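Long-range contacts in diguanylate cyclase (Vibrio cholerae serotype O1, PDB 6EIB), which catalyses the magnesium-dependent condensation of two GTP molecules into cyclic di-GMP through its GGDEF-type domain, the part present here, and takes part in biofilm formation: residues 33-39 with 117-123; 138-143 with 155-159; 63-68 with 100-105. All coordinates share one frame. Where two conformers were deposited one is given. Residues are numbered along the deposited sequence.

Contact 1. Residues 33-39 with 117-123; sequences CISIDID and IYLCAGV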
loop_
_atom_site.group_PDB
_atom_site.type_symbol
_atom_site.label_atom_id
_atom_site.label_comp_id
_atom_site.label_asym_id
_atom_site.label_seq_id
_atom_site.Cartn_x
_atom_site.Cartn_y
_atom_site.Cartn_z
ATOM N N CYS A 33 -0.848 -6.010 6.125
ATOM C CA CYS A 33 -1.152 -4.640 5.840
ATOM C C CYS A 33 0.033 -4.034 5.103
ATOM O O CYS A 33 1.153 -4.152 5.576
ATOM C CB CYS A 33 -1.413 -3.902 7.160
ATOM S SG CYS A 33 -1.810 -2.182 6.965
ATOM N N ILE A 34 -0.210 -3.428 3.945
ATOM C CA ILE A 34 0.875 -2.745 3.193
ATOM C C ILE A 34 0.579 -1.281 3.092
ATOM O O ILE A 34 -0.498 -0.904 2.631
ATOM C CB ILE A 34 1.023 -3.265 1.742
ATOM C CG1 ILE A 34 1.226 -4.783 1.711
ATOM C CG2 ILE A 34 2.222 -2.540 1.054
ATOM C CD1 ILE A 34 0.950 -5.430 0.274
ATOM N N SER A 35 1.540 -0.458 3.486
ATOM C CA SER A 35 1.444 0.980 3.337
ATOM C C SER A 35 2.342 1.427 2.216
ATOM O O SER A 35 3.500 1.039 2.182
ATOM C CB SER A 35 1.875 1.709 4.624
ATOM O OG SER A 35 1.004 1.381 5.687
ATOM N N ILE A 36 1.809 2.200 1.286
ATOM C CA ILE A 36 2.553 2.597 0.095
ATOM C C ILE A 36 2.522 4.081 -0.025
ATOM O O ILE A 36 1.495 4.681 0.226
ATOM C CB ILE A 36 1.964 1.949 -1.181
ATOM C CG1 ILE A 36 2.303 0.464 -1.199
ATOM C CG2 ILE A 36 2.535 2.619 -2.455
ATOM C CD1 ILE A 36 1.587 -0.319 -2.304
ATOM N N ASP A 37 3.666 4.694 -0.343
ATOM C CA ASP A 37 3.681 6.116 -0.613
ATOM C C ASP A 37 4.445 6.329 -1.916
ATOM O O ASP A 37 5.542 5.821 -2.102
ATOM C CB ASP A 37 4.310 6.898 0.542
ATOM C CG ASP A 37 4.029 8.400 0.452
ATOM O OD1 ASP A 37 2.853 8.805 0.627
ATOM O OD2 ASP A 37 4.981 9.183 0.289
ATOM N N ILE A 38 3.833 7.076 -2.814
ATOM C CA ILE A 38 4.454 7.404 -4.080
ATOM C C ILE A 38 5.557 8.442 -3.876
ATOM O O ILE A 38 5.330 9.473 -3.203
ATOM C CB ILE A 38 3.419 7.930 -5.058
ATOM C CG1 ILE A 38 2.351 6.830 -5.299
ATOM C CG2 ILE A 38 4.106 8.384 -6.366
ATOM C CD1 ILE A 38 1.141 7.318 -6.107
ATOM N N ASP A 39 6.736 8.169 -4.435
ATOM C CA ASP A 39 7.885 9.081 -4.278
ATOM C C ASP A 39 7.724 10.287 -5.170
ATOM O O ASP A 39 7.333 10.142 -6.326
ATOM C CB ASP A 39 9.213 8.379 -4.619
ATOM C CG ASP A 39 9.595 7.291 -3.609
ATOM O OD1 ASP A 39 9.683 7.633 -2.412
ATOM O OD2 ASP A 39 9.783 6.093 -4.022
ATOM N N ILE A 117 8.334 6.698 -12.354
ATOM C CA ILE A 117 7.879 7.088 -11.026
ATOM C C ILE A 117 8.054 5.894 -10.088
ATOM O O ILE A 117 7.886 4.744 -10.510
ATOM C CB ILE A 117 6.402 7.558 -11.063
ATOM C CG1 ILE A 117 6.210 8.573 -12.183
ATOM C CG2 ILE A 117 5.947 8.183 -9.725
ATOM C CD1 ILE A 117 4.758 9.033 -12.346
ATOM N N TYR A 118 8.345 6.166 -8.816
ATOM C CA TYR A 118 8.711 5.125 -7.861
ATOM C C TYR A 118 7.839 5.225 -6.596
ATOM O O TYR A 118 7.202 6.253 -6.345
ATOM C CB TYR A 118 10.220 5.243 -7.501
ATOM C CG TYR A 118 11.135 5.236 -8.712
ATOM C CD1 TYR A 118 11.608 4.034 -9.229
ATOM C CD2 TYR A 118 11.493 6.419 -9.369
ATOM C CE1 TYR A 118 12.432 4.004 -10.356
ATOM C CE2 TYR A 118 12.317 6.383 -10.541
ATOM C CZ TYR A 118 12.772 5.174 -10.998
ATOM O OH TYR A 118 13.580 5.072 -12.118
ATOM N N LEU A 119 7.833 4.168 -5.792
ATOM C CA LEU A 119 7.070 4.186 -4.553
ATOM C C LEU A 119 7.884 3.494 -3.480
ATOM O O LEU A 119 8.860 2.820 -3.802
ATOM C CB LEU A 119 5.688 3.507 -4.763
ATOM C CG LEU A 119 5.593 2.024 -5.154
ATOM C CD1 LEU A 119 5.733 1.099 -3.938
ATOM C CD2 LEU A 119 4.265 1.768 -5.870
ATOM N N CYS A 120 7.521 3.675 -2.211
ATOM C CA CYS A 120 8.117 2.882 -1.136
ATOM C C CYS A 120 6.973 2.166 -0.466
ATOM O O CYS A 120 5.840 2.609 -0.587
ATOM C CB CYS A 120 8.854 3.737 -0.102
ATOM S SG CYS A 120 10.404 4.434 -0.773
ATOM N N ALA A 121 7.272 1.100 0.265
ATOM C CA ALA A 121 6.209 0.347 0.916
ATOM C C ALA A 121 6.703 -0.146 2.246
ATOM O O ALA A 121 7.894 -0.466 2.402
ATOM C CB ALA A 121 5.741 -0.865 0.019
ATOM N N GLY A 122 5.800 -0.180 3.223
ATOM C CA GLY A 122 6.134 -0.791 4.493
ATOM C C GLY A 122 5.090 -1.888 4.712
ATOM O O GLY A 122 3.919 -1.707 4.350
ATOM N N VAL A 123 5.495 -2.988 5.326
ATOM C CA VAL A 123 4.601 -4.149 5.512
ATOM C C VAL A 123 4.543 -4.668 6.949
ATOM O O VAL A 123 5.566 -4.816 7.620
ATOM C CB VAL A 123 5.049 -5.319 4.636
ATOM C CG1 VAL A 123 4.024 -6.443 4.694
ATOM C CG2 VAL A 123 5.298 -4.848 3.203
HETATM O O HOH W 1 9.114 9.031 -8.321
#
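Ile-36 spreads its side chain over two residues of the facing strand: its CG1 lies 3.9 Å from Ala-121 CB and its CG2 3.8 Å from Leu-119 CD1. Ile-34, Ile-38 and Val-123 point to this same face, where Ile-34 CG2 is 4.0 Å from Ala-121 CB and Ile-38 CG2 is 3.8 Å from Ile-117 CG2; Phe-64 and Leu-60 of helix 50-67 and Phe-105 of helix 91-107 cover it. The backbones run antiparallel, their axes 4.6 Å apart at 159°. Two hydrogen-bonded pairs set the register: Ser-35 N to Gly-122 O (2.8 Å) with Gly-122 N to Ser-35 O (2.8 Å), and Asp-37 N to Cys-120 O (3.0 Å) with Cys-120 N to Asp-37 O (2.9 Å). These strands are the central 31-38 and its neighbour 119-125 in the 2-3-1-4-5 sheet of the GGDEF domain, which belongs to the nucleotide cyclase clan. The other face carries Ser-35, Asp-37 and Cys-120. Asp-37 probably binds Mg(2+) with Glu-80, whose carboxylate is close by, and with Ile-38, which could offer only its backbone, as in other GGDEF domains. Beyond the paired residues, Asp-39 N still donates to Tyr-118 O (2.7 Å), and a water bridges the chains by donating to Asp-39 O (2.9 Å) and accepting from Tyr-118 N (3.0 Å). The side chain of Asp-39 turns toward the 117-123 segment, and its OD2 takes a hydrogen bond from the backbone N of Asn-153.

Contact 2. Residues 138-143 with 155-159; sequences RRSDQA and CCIYR. With SO4 (sulfate ion), chain G.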
loop_
_atom_site.group_PDB
_atom_site.type_symbol
_atom_site.label_atom_id
_atom_site.label_comp_id
_atom_site.label_asym_id
_atom_site.label_seq_id
_atom_site.Cartn_x
_atom_site.Cartn_y
_atom_site.Cartn_z
ATOM N N ARG A 138 0.399 1.341 12.585
ATOM C CA ARG A 138 1.597 1.929 13.188
ATOM C C ARG A 138 2.864 1.202 12.721
ATOM O O ARG A 138 3.903 1.830 12.424
ATOM C CB ARG A 138 1.493 1.902 14.717
ATOM C CG ARG A 138 2.753 2.256 15.382
ATOM C CD ARG A 138 2.629 2.144 16.866
ATOM N NE ARG A 138 3.897 2.519 17.470
ATOM C CZ ARG A 138 4.861 1.642 17.714
ATOM N NH1 ARG A 138 4.665 0.352 17.426
ATOM N NH2 ARG A 138 5.996 2.053 18.261
ATOM N N ARG A 139 2.788 -0.126 12.633
ATOM C CA ARG A 139 3.960 -0.911 12.228
ATOM C C ARG A 139 4.209 -0.816 10.716
ATOM O O ARG A 139 5.355 -0.695 10.295
ATOM C CB ARG A 139 3.812 -2.375 12.666
ATOM C CG ARG A 139 3.907 -2.598 14.190
ATOM C CD ARG A 139 3.969 -4.047 14.506
ATOM N NE ARG A 139 2.770 -4.716 14.021
ATOM C CZ ARG A 139 1.726 -5.026 14.798
ATOM N NH1 ARG A 139 1.766 -4.750 16.099
ATOM N NH2 ARG A 139 0.663 -5.643 14.284
ATOM N N SER A 140 3.165 -0.865 9.890
ATOM C CA SER A 140 3.419 -0.748 8.453
ATOM C C SER A 140 3.853 0.675 8.132
ATOM O O SER A 140 4.695 0.879 7.274
ATOM C CB SER A 140 2.214 -1.167 7.596
ATOM O OG SER A 140 1.078 -0.335 7.750
ATOM N N ASP A 141 3.281 1.659 8.828
ATOM C CA ASP A 141 3.656 3.047 8.600
ATOM C C ASP A 141 5.119 3.244 8.988
ATOM O O ASP A 141 5.874 3.952 8.286
ATOM C CB ASP A 141 2.720 3.988 9.392
ATOM C CG ASP A 141 2.892 5.480 9.020
ATOM O OD1 ASP A 141 3.208 5.785 7.852
ATOM O OD2 ASP A 141 2.716 6.349 9.917
ATOM N N GLN A 142 5.552 2.625 10.085
ATOM C CA GLN A 142 6.944 2.799 10.521
ATOM C C GLN A 142 7.947 2.125 9.590
ATOM O O GLN A 142 9.033 2.650 9.316
ATOM C CB GLN A 142 7.145 2.241 11.941
ATOM C CG GLN A 142 8.465 2.652 12.541
ATOM C CD GLN A 142 8.806 1.900 13.807
ATOM O OE1 GLN A 142 9.642 0.992 13.786
ATOM N NE2 GLN A 142 8.146 2.247 14.914
ATOM N N ALA A 143 7.551 0.971 9.071
ATOM C CA ALA A 143 8.339 0.242 8.092
ATOM C C ALA A 143 8.403 1.030 6.810
ATOM O O ALA A 143 9.412 0.996 6.121
ATOM C CB ALA A 143 7.726 -1.220 7.834
ATOM N N CYS A 155 11.412 -1.068 -0.111
ATOM C CA CYS A 155 10.400 -1.805 0.632
ATOM C C CYS A 155 10.980 -2.336 1.924
ATOM O O CYS A 155 12.122 -2.794 1.952
ATOM C CB CYS A 155 9.847 -2.965 -0.192
ATOM S SG CYS A 155 8.644 -2.457 -1.389
ATOM N N CYS A 156 10.195 -2.279 3.001
ATOM C CA CYS A 156 10.649 -2.792 4.292
ATOM C C CYS A 156 9.547 -3.559 5.014
ATOM O O CYS A 156 8.387 -3.169 4.999
ATOM C CB CYS A 156 11.141 -1.658 5.200
ATOM S SG CYS A 156 12.859 -1.184 4.924
ATOM N N ILE A 157 9.921 -4.650 5.664
ATOM C CA ILE A 157 8.975 -5.327 6.548
ATOM C C ILE A 157 9.243 -4.863 7.988
ATOM O O ILE A 157 10.396 -4.683 8.385
ATOM C CB ILE A 157 9.095 -6.834 6.425
ATOM C CG1 ILE A 157 8.000 -7.545 7.213
ATOM C CG2 ILE A 157 10.434 -7.295 6.897
ATOM C CD1 ILE A 157 7.963 -9.007 6.838
ATOM N N TYR A 158 8.201 -4.600 8.760
ATOM C CA TYR A 158 8.456 -4.197 10.150
ATOM C C TYR A 158 9.031 -5.312 11.001
ATOM O O TYR A 158 8.492 -6.410 11.033
ATOM C CB TYR A 158 7.185 -3.682 10.814
ATOM C CG TYR A 158 7.401 -3.291 12.257
ATOM C CD1 TYR A 158 7.272 -4.242 13.281
ATOM C CD2 TYR A 158 7.736 -1.998 12.605
ATOM C CE1 TYR A 158 7.470 -3.911 14.602
ATOM C CE2 TYR A 158 7.935 -1.650 13.934
ATOM C CZ TYR A 158 7.801 -2.615 14.924
ATOM O OH TYR A 158 7.992 -2.288 16.249
ATOM N N ARG A 159 10.092 -4.991 11.729
ATOM C CA ARG A 159 10.650 -5.846 12.770
ATOM C C ARG A 159 10.891 -5.011 14.029
ATOM O O ARG A 159 11.202 -3.821 13.953
ATOM C CB ARG A 159 11.943 -6.535 12.326
ATOM C CG ARG A 159 11.758 -7.553 11.225
ATOM C CD ARG A 159 10.705 -8.578 11.636
ATOM N NE ARG A 159 10.447 -9.559 10.584
ATOM C CZ ARG A 159 9.409 -10.393 10.563
ATOM N NH1 ARG A 159 8.505 -10.375 11.542
ATOM N NH2 ARG A 159 9.273 -11.245 9.551
HETATM S S SO4 G . 8.701 0.204 18.590
HETATM O O1 SO4 G . 8.094 0.440 17.288
HETATM O O2 SO4 G . 10.102 -0.153 18.394
HETATM O O3 SO4 G . 8.643 1.429 19.388
HETATM O O4 SO4 G . 7.986 -0.882 19.252
#
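In the beta-alpha-beta unit formed by strand 119-125, helix 133-148 and strand 154-157, this contact packs the helix against the last strand and the residues just after it. Arg-138, exposed to solvent, donates a hydrogen bond from NH2 to O1 of a sulfate ion (2.8 Å), probably from the crystallisation liquor. Arg-139 lays its aliphatic part over the Tyr-158 ring: CG sits 3.8 Å from the ring centroid and 9° off the normal, a CH-pi contact, while its guanidinium forms a salt bridge with Asp-130. Gln-142 comes in at the ring edge, with OE1 3.1 Å from Tyr-158 CE2. One turn on from Arg-139, Ala-143 marks the closest backbone approach, its CA 4.9 Å from Tyr-158 CA; its CB lies 3.9 Å from Tyr-158 CB and 4.3 Å from Cys-156 CB. Tyr-158 has the largest covered area of the contact, 123 Å². Sulfate O1 also accepts hydrogen bonds from Gln-142 NE2 at 3.0 Å and from Tyr-158 OH at 2.9 Å.

Contact 3. Residues 63-68 with 100-105; sequences LFQSVI and QIRQRF. With ACT (acetate ion), chain P; SO4 (sulfate ion), chain F.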
loop_
_atom_site.group_PDB
_atom_site.type_symbol
_atom_site.label_atom_id
_atom_site.label_comp_id
_atom_site.label_asym_id
_atom_site.label_seq_id
_atom_site.Cartn_x
_atom_site.Cartn_y
_atom_site.Cartn_z
ATOM N N LEU A 63 -2.843 -1.442 -10.860
ATOM C CA LEU A 63 -1.715 -2.313 -10.576
ATOM C C LEU A 63 -1.947 -3.219 -9.370
ATOM O O LEU A 63 -1.589 -4.407 -9.422
ATOM C CB LEU A 63 -0.448 -1.465 -10.335
ATOM C CG LEU A 63 0.896 -2.194 -10.290
ATOM C CD1 LEU A 63 1.088 -3.090 -11.554
ATOM C CD2 LEU A 63 2.051 -1.183 -10.126
ATOM N N PHE A 64 -2.588 -2.685 -8.320
ATOM C CA PHE A 64 -2.877 -3.495 -7.141
ATOM C C PHE A 64 -3.698 -4.725 -7.536
ATOM O O PHE A 64 -3.390 -5.847 -7.126
ATOM C CB PHE A 64 -3.652 -2.702 -6.086
ATOM C CG PHE A 64 -2.897 -1.544 -5.498
ATOM C CD1 PHE A 64 -1.512 -1.505 -5.528
ATOM C CD2 PHE A 64 -3.587 -0.520 -4.865
ATOM C CE1 PHE A 64 -0.819 -0.443 -4.955
ATOM C CE2 PHE A 64 -2.910 0.554 -4.286
ATOM C CZ PHE A 64 -1.526 0.589 -4.327
ATOM N N GLN A 65 -4.747 -4.495 -8.315
ATOM C CA GLN A 65 -5.615 -5.563 -8.812
ATOM C C GLN A 65 -4.886 -6.630 -9.622
ATOM O O GLN A 65 -5.118 -7.827 -9.440
ATOM C CB GLN A 65 -6.731 -4.986 -9.679
ATOM C CG GLN A 65 -7.822 -4.220 -8.960
ATOM C CD GLN A 65 -8.862 -3.660 -9.940
ATOM O OE1 GLN A 65 -8.948 -2.444 -10.139
ATOM N NE2 GLN A 65 -9.612 -4.553 -10.596
ATOM N N SER A 66 -4.050 -6.178 -10.549
ATOM C CA SER A 66 -3.311 -7.054 -11.456
ATOM C C SER A 66 -2.339 -7.958 -10.711
ATOM O O SER A 66 -2.228 -9.156 -11.004
ATOM C CB SER A 66 -2.547 -6.210 -12.479
ATOM O OG SER A 66 -1.623 -7.006 -13.203
ATOM N N VAL A 67 -1.620 -7.358 -9.769
ATOM C CA VAL A 67 -0.612 -8.066 -8.998
ATOM C C VAL A 67 -1.222 -8.932 -7.888
ATOM O O VAL A 67 -0.750 -10.034 -7.636
ATOM C CB VAL A 67 0.404 -7.076 -8.388
ATOM C CG1 VAL A 67 1.303 -7.777 -7.390
ATOM C CG2 VAL A 67 1.210 -6.395 -9.499
ATOM N N ILE A 68 -2.243 -8.421 -7.205
ATOM C CA ILE A 68 -2.880 -9.183 -6.141
ATOM C C ILE A 68 -4.196 -9.752 -6.657
ATOM O O ILE A 68 -5.249 -9.118 -6.561
ATOM C CB ILE A 68 -3.150 -8.318 -4.900
ATOM C CG1 ILE A 68 -1.909 -7.488 -4.534
ATOM C CG2 ILE A 68 -3.630 -9.166 -3.750
ATOM C CD1 ILE A 68 -2.184 -6.466 -3.446
ATOM N N GLN A 100 6.643 -6.703 -5.743
ATOM C CA GLN A 100 6.185 -6.799 -7.130
ATOM C C GLN A 100 5.482 -5.500 -7.547
ATOM O O GLN A 100 5.664 -5.019 -8.664
ATOM C CB GLN A 100 5.245 -7.996 -7.311
ATOM C CG GLN A 100 5.928 -9.350 -7.203
ATOM C CD GLN A 100 4.979 -10.496 -7.486
ATOM O OE1 GLN A 100 3.794 -10.420 -7.170
ATOM N NE2 GLN A 100 5.493 -11.563 -8.094
ATOM N N ILE A 101 4.643 -4.958 -6.667
ATOM C CA ILE A 101 4.001 -3.691 -6.966
ATOM C C ILE A 101 5.063 -2.579 -7.142
ATOM O O ILE A 101 4.963 -1.783 -8.080
ATOM C CB ILE A 101 3.010 -3.291 -5.844
ATOM C CG1 ILE A 101 1.834 -4.262 -5.802
ATOM C CG2 ILE A 101 2.492 -1.821 -5.994
ATOM C CD1 ILE A 101 1.146 -4.263 -4.462
ATOM N N ARG A 102 6.049 -2.523 -6.234
ATOM C CA ARG A 102 7.122 -1.516 -6.293
ATOM C C ARG A 102 7.836 -1.599 -7.638
ATOM O O ARG A 102 8.082 -0.579 -8.299
ATOM C CB ARG A 102 8.131 -1.714 -5.149
ATOM C CG ARG A 102 9.269 -0.695 -5.154
ATOM C CD ARG A 102 10.437 -1.058 -4.234
ATOM N NE ARG A 102 11.000 -2.379 -4.485
ATOM C CZ ARG A 102 11.733 -2.696 -5.547
ATOM N NH1 ARG A 102 11.983 -1.798 -6.497
ATOM N NH2 ARG A 102 12.200 -3.923 -5.668
ATOM N N GLN A 103 8.185 -2.829 -8.016
ATOM C CA GLN A 103 8.945 -3.070 -9.247
ATOM C C GLN A 103 8.177 -2.754 -10.498
ATOM O O GLN A 103 8.717 -2.137 -11.412
ATOM C CB GLN A 103 9.410 -4.500 -9.312
ATOM C CG GLN A 103 10.639 -4.793 -8.487
ATOM C CD GLN A 103 10.812 -6.283 -8.253
ATOM O OE1 GLN A 103 9.843 -7.053 -8.333
ATOM N NE2 GLN A 103 12.061 -6.715 -8.049
ATOM N N ARG A 104 6.930 -3.209 -10.577
ATOM C CA ARG A 104 6.156 -2.945 -11.787
ATOM C C ARG A 104 5.783 -1.476 -11.927
ATOM O O ARG A 104 5.661 -0.956 -13.048
ATOM C CB ARG A 104 4.915 -3.847 -11.843
ATOM C CG ARG A 104 5.294 -5.272 -12.221
ATOM C CD ARG A 104 4.101 -6.070 -12.704
ATOM N NE ARG A 104 3.391 -5.396 -13.793
ATOM C CZ ARG A 104 2.136 -5.692 -14.112
ATOM N NH1 ARG A 104 1.500 -6.632 -13.430
ATOM N NH2 ARG A 104 1.509 -5.035 -15.076
ATOM N N PHE A 105 5.630 -0.782 -10.800
ATOM C CA PHE A 105 5.387 0.627 -10.872
ATOM C C PHE A 105 6.629 1.340 -11.423
ATOM O O PHE A 105 6.525 2.217 -12.289
ATOM C CB PHE A 105 5.000 1.143 -9.475
ATOM C CG PHE A 105 4.504 2.556 -9.456
ATOM C CD1 PHE A 105 3.241 2.872 -9.939
ATOM C CD2 PHE A 105 5.277 3.559 -8.891
ATOM C CE1 PHE A 105 2.765 4.181 -9.880
ATOM C CE2 PHE A 105 4.810 4.880 -8.831
ATOM C CZ PHE A 105 3.565 5.188 -9.324
HETATM C C ACT P . 14.609 -3.945 -8.621
HETATM O O ACT P . 15.752 -3.438 -8.648
HETATM O OXT ACT P . 14.266 -4.458 -7.534
HETATM C CH3 ACT P . 13.708 -3.952 -9.821
HETATM S S SO4 F . 2.523 -2.443 -17.650
HETATM O O1 SO4 F . 1.738 -1.439 -18.363
HETATM O O2 SO4 F . 3.019 -3.461 -18.568
HETATM O O3 SO4 F . 3.719 -1.872 -17.040
HETATM O O4 SO4 F . 1.630 -3.038 -16.653
#
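Helices 50-67 and 91-107 pack side by side on one face of the GGDEF-domain sheet; the short segments here have axes 10.2 Å apart and inclined at 122°. Apolar contacts dominate. Ile-101, with 99 Å² covered, meets four side chains: its CG2 is 3.7 Å from Phe-64 CE1, at the ring edge, and 4.2 Å from Leu-63 CD2, its CG1 is 3.9 Å from Val-67 CG1, and its CD1 is 4.1 Å from Ile-68 CD1. Leu-63 CD2 also touches Phe-105 CB at 3.8 Å. Toward the sheet, Phe-64 and Ile-101 both rest on Ile-36, and Phe-105 on Leu-119, so the interface continues into the strands. Leu-63 CD1 also lies over one face of the Arg-104 guanidinium, 3.8 Å from Arg-104 CZ. The one hydrogen bond across the segments runs from Arg-104 NH1 to Ser-66 OG, 3.2 Å long with an angle of 153°. At the same guanidinium, Arg-104 NH2 donates to O4 of a sulfate ion, probably from the crystallisation liquor, at 2.5 Å.

All three contacts belong to a single GGDEF domain. Contact 1 is central, about 5 Å from the centre of the chain; the centres of contacts 2 and 3 lie about 10 and 11 Å from its own and about 19 Å apart. Along the sequence, contact 3 falls between the two segments of contact 1, and contact 2 follows. Strand 119-125 of contact 1 neighbours strand 154-157 of contact 2 in the sheet, with Val-123 O 2.9 Å from Tyr-158 N, a probable hydrogen bond. Contact 3 meets the face bearing Ile-36 and Leu-119; helix 133-148 of contact 2 covers the other, with Ser-140 OG 2.7 Å from Ser-35 OG. Helices thus enclose the strand carrying Asp-37, a probable Mg(2+) ligand.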